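Local coordinates for protein 3-dehydroquinate dehydratase (Geobacillus kaustophilus, PDB 2YR1) that probably catalyses the cis-dehydration of 3-dehydroquinate to 3-dehydroshikimate, the third step of the chorismate pathway to aromatic amino acids, at residues N232-A236 / P237-P241; S181-D184 / V185-L189; L66-A69 / N70-N74. All blocks are in the same frame, centred on the assembly; numbering follows the deposited sequence.

Contact 1: N232-A236 / P237-P241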
ATOM      1  N   ASN A 232     -12.844 -18.078   6.485  1.00 33.20           N
ATOM      2  CA  ASN A 232     -14.250 -18.472   6.558  1.00 34.34           C
ATOM      3  C   ASN A 232     -15.035 -17.291   7.092  1.00 35.03           C
ATOM      4  O   ASN A 232     -15.881 -16.727   6.394  1.00 34.50           O
ATOM      5  CB  ASN A 232     -14.477 -19.674   7.486  1.00 33.78           C
ATOM      6  CG  ASN A 232     -15.951 -20.106   7.527  1.00 34.69           C
ATOM      7  OD1 ASN A 232     -16.468 -20.676   6.566  1.00 36.91           O
ATOM      8  ND2 ASN A 232     -16.629 -19.813   8.629  1.00 35.75           N
ATOM      9  N   GLN A 233     -14.750 -16.918   8.336  1.00 34.46           N
ATOM     10  CA  GLN A 233     -15.436 -15.799   8.970  1.00 38.31           C
ATOM     11  C   GLN A 233     -14.466 -14.683   9.318  1.00 35.76           C
ATOM     12  O   GLN A 233     -13.258 -14.883   9.323  1.00 42.21           O
ATOM     13  CB  GLN A 233     -16.150 -16.271  10.238  1.00 45.49           C
ATOM     14  CG  GLN A 233     -17.494 -15.591  10.474  1.00 56.52           C
ATOM     15  CD  GLN A 233     -18.258 -16.184  11.648  1.00 61.31           C
ATOM     16  OE1 GLN A 233     -18.466 -17.400  11.720  1.00 58.60           O
ATOM     17  NE2 GLN A 233     -18.688 -15.323  12.576  1.00 60.95           N
ATOM     18  N   SER A 234     -15.005 -13.504   9.605  1.00 36.61           N
ATOM     19  CA  SER A 234     -14.201 -12.345   9.969  1.00 34.74           C
ATOM     20  C   SER A 234     -14.150 -12.272  11.492  1.00 36.44           C
ATOM     21  O   SER A 234     -15.159 -12.506  12.158  1.00 35.22           O
ATOM     22  CB  SER A 234     -14.839 -11.066   9.405  1.00 30.79           C
ATOM     23  OG  SER A 234     -14.134  -9.898   9.804  1.00 36.30           O
ATOM     24  N   SER A 235     -12.980 -11.956  12.045  1.00 35.46           N
ATOM     25  CA  SER A 235     -12.842 -11.848  13.500  1.00 37.17           C
ATOM     26  C   SER A 235     -12.553 -10.400  13.872  1.00 36.20           C
ATOM     27  O   SER A 235     -12.480 -10.055  15.048  1.00 35.94           O
ATOM     28  CB  SER A 235     -11.704 -12.740  14.011  1.00 32.16           C
ATOM     29  OG  SER A 235     -10.441 -12.209  13.634  1.00 34.05           O
ATOM     30  N   ALA A 236     -12.381  -9.561  12.852  1.00 35.09           N
ATOM     31  CA  ALA A 236     -12.093  -8.144  13.039  1.00 35.77           C
ATOM     32  C   ALA A 236     -12.402  -7.347  11.757  1.00 34.18           C
ATOM     33  O   ALA A 236     -12.288  -7.862  10.652  1.00 32.47           O
ATOM     34  CB  ALA A 236     -10.623  -7.957  13.432  1.00 34.28           C
ATOM     35  N   PRO A 237     -12.792  -6.072  11.906  1.00 35.23           N
ATOM     36  CA  PRO A 237     -13.123  -5.192  10.776  1.00 34.65           C
ATOM     37  C   PRO A 237     -12.015  -4.992   9.737  1.00 29.10           C
ATOM     38  O   PRO A 237     -10.855  -4.759  10.072  1.00 24.23           O
ATOM     39  CB  PRO A 237     -13.521  -3.882  11.466  1.00 37.08           C
ATOM     40  CG  PRO A 237     -12.772  -3.939  12.776  1.00 40.03           C
ATOM     41  CD  PRO A 237     -12.970  -5.367  13.185  1.00 30.87           C
ATOM     42  N   GLY A 238     -12.381  -5.108   8.467  1.00 32.27           N
ATOM     43  CA  GLY A 238     -11.409  -4.906   7.405  1.00 32.15           C
ATOM     44  C   GLY A 238     -10.616  -6.099   6.903  1.00 31.83           C
ATOM     45  O   GLY A 238      -9.784  -5.941   6.017  1.00 27.57           O
ATOM     46  N   GLN A 239     -10.853  -7.287   7.448  1.00 32.19           N
ATOM     47  CA  GLN A 239     -10.122  -8.458   6.981  1.00 29.41           C
ATOM     48  C   GLN A 239     -10.615  -8.809   5.568  1.00 30.33           C
ATOM     49  O   GLN A 239     -11.812  -8.823   5.299  1.00 27.41           O
ATOM     50  CB  GLN A 239     -10.314  -9.642   7.948  1.00 29.13           C
ATOM     51  CG  GLN A 239      -9.824  -9.375   9.391  1.00 27.32           C
ATOM     52  CD  GLN A 239      -9.939 -10.595  10.299  1.00 32.09           C
ATOM     53  OE1 GLN A 239     -10.750 -11.494  10.051  1.00 33.88           O
ATOM     54  NE2 GLN A 239      -9.141 -10.621  11.370  1.00 27.36           N
ATOM     55  N   ILE A 240      -9.665  -9.097   4.684  1.00 27.26           N
ATOM     56  CA  ILE A 240      -9.899  -9.419   3.277  1.00 23.93           C
ATOM     57  C   ILE A 240      -9.794 -10.914   3.020  1.00 24.92           C
ATOM     58  O   ILE A 240      -9.025 -11.606   3.685  1.00 20.67           O
ATOM     59  CB  ILE A 240      -8.836  -8.707   2.389  1.00 27.04           C
ATOM     60  CG1 ILE A 240      -9.019  -7.202   2.480  1.00 32.84           C
ATOM     61  CG2 ILE A 240      -8.899  -9.171   0.948  1.00 25.41           C
ATOM     62  CD1 ILE A 240      -8.657  -6.650   3.795  1.00 28.00           C
ATOM     63  N   PRO A 241     -10.575 -11.430   2.053  1.00 23.97           N
ATOM     64  CA  PRO A 241     -10.533 -12.854   1.724  1.00 23.88           C
ATOM     65  C   PRO A 241      -9.122 -13.294   1.351  1.00 23.69           C
ATOM     66  O   PRO A 241      -8.427 -12.664   0.538  1.00 24.81           O
ATOM     67  CB  PRO A 241     -11.515 -12.965   0.560  1.00 28.86           C
ATOM     68  CG  PRO A 241     -12.563 -11.964   0.944  1.00 30.38           C
ATOM     69  CD  PRO A 241     -11.722 -10.779   1.392  1.00 26.95           C
TER
HETATM   70  O   HOH W   1     -13.565  -8.633   7.457  1.00 35.28           O
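Q239 reaches back over the turn to S235 and holds it by two hydrogen bonds. The backbone N of S235 donates to OE1 of Q239 at 3.0 Å, almost straight at 172°. It comes from above the carbonyl plane of the amide. NE2 of Q239 donates to OG of S235 at 3.1 Å, a more bent bond. Both ends of the amide are thus used, which fixes its rotation. CG of Q239 lies anti to its carbonyl carbon (chi1 -60°) and the chain beyond is extended, which carries the amide to S235.

A water links S234 to Q239. It lies 2.7 Å from OG of S234 and donates to O of Q239 at 2.8 Å.

The apolar contact is small: CB of A236 lies 3.5 Å from CD of P237. The backbone makes a type II beta turn from A236 to Q239, with G238 at a positive phi of 90°.

S235 and Q239 are both predicted to bind 3-dehydroquinate, and the paired bonds are consistent with a loop held in shape at that site. The loop runs from strand 226-228 to helix 242-256. S235 O bonds to R52, P237 O bonds to R216 of helix 213-218, and Q239 packs on P25 of strand 21-26.

Contact 2: S181-D184 / V185-L189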
ATOM      1  N   SER A 181      -8.927   8.304   9.467  1.00 22.49           N
ATOM      2  CA  SER A 181      -8.473   9.088   8.327  1.00 24.05           C
ATOM      3  C   SER A 181      -7.245   8.436   7.682  1.00 22.94           C
ATOM      4  O   SER A 181      -6.599   7.588   8.286  1.00 19.75           O
ATOM      5  CB  SER A 181      -8.060  10.476   8.794  1.00 27.20           C
ATOM      6  OG  SER A 181      -6.807  10.377   9.448  1.00 23.82           O
ATOM      7  N   PRO A 182      -6.919   8.827   6.440  1.00 21.75           N
ATOM      8  CA  PRO A 182      -5.751   8.266   5.753  1.00 17.84           C
ATOM      9  C   PRO A 182      -4.498   8.589   6.561  1.00 21.55           C
ATOM     10  O   PRO A 182      -3.560   7.780   6.656  1.00 21.86           O
ATOM     11  CB  PRO A 182      -5.779   8.976   4.403  1.00 16.36           C
ATOM     12  CG  PRO A 182      -7.251   9.048   4.128  1.00 20.22           C
ATOM     13  CD  PRO A 182      -7.818   9.490   5.478  1.00 24.29           C
ATOM     14  N   GLU A 183      -4.478   9.772   7.159  1.00 16.96           N
ATOM     15  CA  GLU A 183      -3.326  10.136   7.956  1.00 21.84           C
ATOM     16  C   GLU A 183      -3.083   9.111   9.065  1.00 17.01           C
ATOM     17  O   GLU A 183      -1.934   8.791   9.362  1.00 15.73           O
ATOM     18  CB  GLU A 183      -3.484  11.541   8.553  1.00 26.18           C
ATOM     19  CG  GLU A 183      -2.244  11.987   9.313  1.00 36.50           C
ATOM     20  CD  GLU A 183      -0.955  11.685   8.545  1.00 46.11           C
ATOM     21  OE1 GLU A 183       0.005  11.119   9.142  1.00 41.35           O
ATOM     22  OE2 GLU A 183      -0.909  12.010   7.336  1.00 48.63           O
ATOM     23  N   ASP A 184      -4.154   8.598   9.665  1.00 14.26           N
ATOM     24  CA  ASP A 184      -4.034   7.591  10.723  1.00 14.95           C
ATOM     25  C   ASP A 184      -3.395   6.321  10.199  1.00 12.80           C
ATOM     26  O   ASP A 184      -2.637   5.667  10.914  1.00 14.05           O
ATOM     27  CB  ASP A 184      -5.393   7.216  11.305  1.00 16.06           C
ATOM     28  CG  ASP A 184      -5.912   8.237  12.287  1.00 21.88           C
ATOM     29  OD1 ASP A 184      -5.100   9.011  12.865  1.00 17.87           O
ATOM     30  OD2 ASP A 184      -7.144   8.239  12.479  1.00 18.12           O
ATOM     31  N   VAL A 185      -3.726   5.965   8.963  1.00 10.72           N
ATOM     32  CA  VAL A 185      -3.161   4.765   8.357  1.00 13.58           C
ATOM     33  C   VAL A 185      -1.647   4.915   8.222  1.00 16.21           C
ATOM     34  O   VAL A 185      -0.904   3.994   8.525  1.00 19.60           O
ATOM     35  CB  VAL A 185      -3.802   4.486   6.969  1.00 15.25           C
ATOM     36  CG1 VAL A 185      -3.168   3.286   6.333  1.00 19.65           C
ATOM     37  CG2 VAL A 185      -5.308   4.246   7.140  1.00 16.97           C
ATOM     38  N   LEU A 186      -1.191   6.091   7.802  1.00 17.41           N
ATOM     39  CA  LEU A 186       0.241   6.340   7.653  1.00 14.41           C
ATOM     40  C   LEU A 186       0.910   6.352   9.052  1.00 18.02           C
ATOM     41  O   LEU A 186       2.028   5.901   9.195  1.00 12.73           O
ATOM     42  CB  LEU A 186       0.457   7.667   6.909  1.00 20.70           C
ATOM     43  CG  LEU A 186      -0.040   7.680   5.445  1.00 25.31           C
ATOM     44  CD1 LEU A 186       0.292   9.018   4.808  1.00 26.22           C
ATOM     45  CD2 LEU A 186       0.616   6.544   4.642  1.00 21.40           C
ATOM     46  N   VAL A 187       0.225   6.875  10.075  1.00 14.29           N
ATOM     47  CA  VAL A 187       0.775   6.849  11.438  1.00 16.97           C
ATOM     48  C   VAL A 187       1.078   5.375  11.839  1.00 19.83           C
ATOM     49  O   VAL A 187       2.160   5.047  12.364  1.00 15.95           O
ATOM     50  CB  VAL A 187      -0.233   7.452  12.445  1.00 15.59           C
ATOM     51  CG1 VAL A 187       0.145   7.100  13.857  1.00 15.38           C
ATOM     52  CG2 VAL A 187      -0.281   8.951  12.261  1.00 26.18           C
ATOM     53  N   LEU A 188       0.125   4.484  11.584  1.00 19.41           N
ATOM     54  CA  LEU A 188       0.330   3.074  11.908  1.00 15.41           C
ATOM     55  C   LEU A 188       1.527   2.471  11.161  1.00 13.24           C
ATOM     56  O   LEU A 188       2.279   1.665  11.722  1.00 18.71           O
ATOM     57  CB  LEU A 188      -0.903   2.235  11.585  1.00 13.95           C
ATOM     58  CG  LEU A 188      -0.483   0.778  11.843  1.00 21.72           C
ATOM     59  CD1 LEU A 188      -0.674   0.467  13.310  1.00 15.08           C
ATOM     60  CD2 LEU A 188      -1.207  -0.184  10.966  1.00 20.96           C
ATOM     61  N   LEU A 189       1.699   2.830   9.894  1.00 13.76           N
ATOM     62  CA  LEU A 189       2.835   2.289   9.130  1.00 12.11           C
ATOM     63  C   LEU A 189       4.149   2.896   9.629  1.00 13.35           C
ATOM     64  O   LEU A 189       5.167   2.207   9.748  1.00 15.77           O
ATOM     65  CB  LEU A 189       2.654   2.573   7.633  1.00 15.89           C
ATOM     66  CG  LEU A 189       1.456   1.887   6.964  1.00 16.98           C
ATOM     67  CD1 LEU A 189       1.405   2.263   5.486  1.00 11.66           C
ATOM     68  CD2 LEU A 189       1.564   0.379   7.125  1.00 12.60           C
TER
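This is a local contact within the first turns of helix 182-198, where S181 is the N-cap and E183 meets L186 and V187. The helix links strands 172-177 and 203-207 in a beta-alpha-beta unit of the TIM barrel.

The cap comes first. OG of S181 accepts from N of D184 at 3.2 Å. This caps an amide of the first turn, which lacks the usual i-4 helical carbonyl; its bond to O of S181 is weak. P182 follows at the first helical position, where its lack of an N-H costs no helical bond. The usual i to i+4 bonds then set in. N of V185 to O of S181 is weak, but N of L186 to O of P182 is a normal bond at 3.1 Å.

D184 turns its carboxylate back to the chain before the helix, where OD2 bonds to N of K180. One side of the helix packs on helix 213-218: V185 touches I214, and L188 and L189 touch T215. Another side meets the second subunit, with L186 on its F222 and E183 on its E193.

E183 crosses the side chains of L186 and V187 at about a right angle. Its chain bends at chi2 (45°), which swings the carboxylate toward those two side chains. The oxygens make loose van der Waals contacts with methyl groups: OE2 lies 4.1 Å from CD1 of L186, while OE1 lies 3.8 Å from CG2 of V187.

Contact 3: L66-A69 / N70-N74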
ATOM      1  N   LEU A  66     -10.218 -28.138  25.905  1.00 43.39           N
ATOM      2  CA  LEU A  66      -9.104 -29.033  25.618  1.00 43.58           C
ATOM      3  C   LEU A  66      -9.537 -29.981  24.516  1.00 45.57           C
ATOM      4  O   LEU A  66      -8.781 -30.248  23.569  1.00 44.62           O
ATOM      5  CB  LEU A  66      -8.718 -29.836  26.867  1.00 47.40           C
ATOM      6  CG  LEU A  66      -7.575 -30.855  26.723  1.00 53.67           C
ATOM      7  CD1 LEU A  66      -6.445 -30.501  27.687  1.00 47.86           C
ATOM      8  CD2 LEU A  66      -8.091 -32.272  26.993  1.00 51.24           C
ATOM      9  N   ALA A  67     -10.761 -30.493  24.646  1.00 46.50           N
ATOM     10  CA  ALA A  67     -11.311 -31.418  23.656  1.00 43.18           C
ATOM     11  C   ALA A  67     -11.296 -30.744  22.288  1.00 41.00           C
ATOM     12  O   ALA A  67     -10.736 -31.276  21.332  1.00 45.10           O
ATOM     13  CB  ALA A  67     -12.740 -31.813  24.037  1.00 41.76           C
ATOM     14  N   THR A  68     -11.910 -29.569  22.205  1.00 40.47           N
ATOM     15  CA  THR A  68     -11.941 -28.823  20.954  1.00 42.61           C
ATOM     16  C   THR A  68     -10.510 -28.529  20.487  1.00 40.97           C
ATOM     17  O   THR A  68     -10.156 -28.783  19.333  1.00 34.52           O
ATOM     18  CB  THR A  68     -12.687 -27.495  21.132  1.00 44.21           C
ATOM     19  OG1 THR A  68     -14.016 -27.755  21.603  1.00 47.85           O
ATOM     20  CG2 THR A  68     -12.756 -26.737  19.812  1.00 44.43           C
ATOM     21  N   ALA A  69      -9.697 -28.007  21.403  1.00 42.50           N
ATOM     22  CA  ALA A  69      -8.305 -27.664  21.124  1.00 42.86           C
ATOM     23  C   ALA A  69      -7.602 -28.828  20.464  1.00 43.90           C
ATOM     24  O   ALA A  69      -6.894 -28.675  19.464  1.00 46.30           O
ATOM     25  CB  ALA A  69      -7.598 -27.301  22.414  1.00 39.61           C
ATOM     26  N   ASN A  70      -7.809 -30.005  21.037  1.00 44.40           N
ATOM     27  CA  ASN A  70      -7.213 -31.221  20.531  1.00 41.35           C
ATOM     28  C   ASN A  70      -7.820 -31.548  19.170  1.00 39.30           C
ATOM     29  O   ASN A  70      -7.143 -32.069  18.285  1.00 41.89           O
ATOM     30  CB  ASN A  70      -7.479 -32.352  21.518  1.00 47.21           C
ATOM     31  CG  ASN A  70      -6.508 -33.497  21.371  1.00 51.36           C
ATOM     32  OD1 ASN A  70      -6.454 -34.162  20.327  1.00 49.60           O
ATOM     33  ND2 ASN A  70      -5.731 -33.742  22.422  1.00 51.45           N
ATOM     34  N   GLY A  71      -9.100 -31.235  19.006  1.00 39.21           N
ATOM     35  CA  GLY A  71      -9.764 -31.512  17.744  1.00 42.08           C
ATOM     36  C   GLY A  71      -9.254 -30.651  16.599  1.00 41.02           C
ATOM     37  O   GLY A  71      -8.914 -31.159  15.529  1.00 43.00           O
ATOM     38  N   LEU A  72      -9.202 -29.344  16.818  1.00 43.39           N
ATOM     39  CA  LEU A  72      -8.724 -28.425  15.790  1.00 44.34           C
ATOM     40  C   LEU A  72      -7.278 -28.726  15.445  1.00 41.33           C
ATOM     41  O   LEU A  72      -6.873 -28.642  14.284  1.00 41.44           O
ATOM     42  CB  LEU A  72      -8.888 -26.978  16.264  1.00 48.42           C
ATOM     43  CG  LEU A  72      -8.539 -26.663  17.717  1.00 49.12           C
ATOM     44  CD1 LEU A  72      -7.062 -26.329  17.833  1.00 56.75           C
ATOM     45  CD2 LEU A  72      -9.372 -25.492  18.181  1.00 52.48           C
ATOM     46  N   ARG A  73      -6.499 -29.090  16.457  1.00 40.69           N
ATOM     47  CA  ARG A  73      -5.106 -29.437  16.243  1.00 40.20           C
ATOM     48  C   ARG A  73      -5.077 -30.597  15.266  1.00 40.79           C
ATOM     49  O   ARG A  73      -4.155 -30.732  14.465  1.00 41.11           O
ATOM     50  CB  ARG A  73      -4.449 -29.850  17.564  1.00 42.28           C
ATOM     51  CG  ARG A  73      -3.189 -30.703  17.400  1.00 44.72           C
ATOM     52  CD  ARG A  73      -2.128 -30.020  16.534  1.00 49.42           C
ATOM     53  NE  ARG A  73      -1.391 -28.982  17.248  1.00 45.07           N
ATOM     54  CZ  ARG A  73      -0.869 -27.906  16.663  1.00 45.96           C
ATOM     55  NH1 ARG A  73      -1.003 -27.722  15.354  1.00 39.38           N
ATOM     56  NH2 ARG A  73      -0.206 -27.017  17.388  1.00 43.84           N
ATOM     57  N   ASN A  74      -6.109 -31.429  15.327  1.00 41.08           N
ATOM     58  CA  ASN A  74      -6.205 -32.582  14.449  1.00 39.90           C
ATOM     59  C   ASN A  74      -6.548 -32.172  13.019  1.00 37.70           C
ATOM     60  O   ASN A  74      -6.043 -32.753  12.059  1.00 34.98           O
ATOM     61  CB  ASN A  74      -7.273 -33.547  14.968  1.00 47.22           C
ATOM     62  CG  ASN A  74      -7.143 -34.928  14.365  1.00 49.44           C
ATOM     63  OD1 ASN A  74      -8.078 -35.730  14.411  1.00 49.49           O
ATOM     64  ND2 ASN A  74      -5.970 -35.222  13.806  1.00 50.13           N
TER
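T68 and L72 meet one turn apart on helix 62-75, and their side chains cross obliquely. The apolar touch is methyl to methyl: CG2 of T68 lies 4.0 Å from CD2 of L72. CG2 of T68 is anti to the backbone N, which turns this methyl beside the carbonyl carbon and along the helix toward L72. CG of L72 sits between its own N and carbonyl carbon (chi1 41°), an uncommon choice in a helix. It brings the leucine back over the preceding turn. This placement is doubtful in detail, because CD1 of L72 sits too close to O of A69 in the model.

The other contacts are backbone hydrogen bonds. N of N70 donates to O of L66 at 2.7 Å, and N of G71 donates to O of A67 at 2.8 Å. N of L72 donates to O of T68 at 2.7 Å, the straightest of the three at 165°. A fourth bond, from N of R73 to O of A69 at 3.1 Å, is less sure, since that oxygen is the one caught in the close approach.

The helix joins strands 48-52 and 81-84, a beta-alpha-beta unit of the TIM barrel. T68 and L72 face the strands: both pack on W51 of strand 48-52, a residue predicted to bind 3-dehydroquinate, and L72 also touches I81, while A69 packs on I109 of the neighbouring helix 99-112. OG1 of T68 bonds to the carboxylate of D31 and to O of R64, so its hydroxyl is satisfied while its methyl serves the apolar touch. NH2 of R73 forms a salt bridge with OD2 of D116.

From the N terminus, contact 3 comes first, on the helix between strands 48-52 and 81-84. Contact 2 follows at the start of the helix between strands 172-177 and 203-207. Contact 1 is last, in the loop between strand 226-228 and helix 242-256, and it alone closes a loop; the others are turns of helix. The three run in series, so none nests or crosses. Contacts 2 and 3 lie on opposite sides of the chain's centre, their own centres about 39 Å apart. Contact 1 lies about 20 Å from contact 2 and 23 Å from contact 3, centre to centre. Contacts 1 and 2 both touch the second subunit of the homodimer.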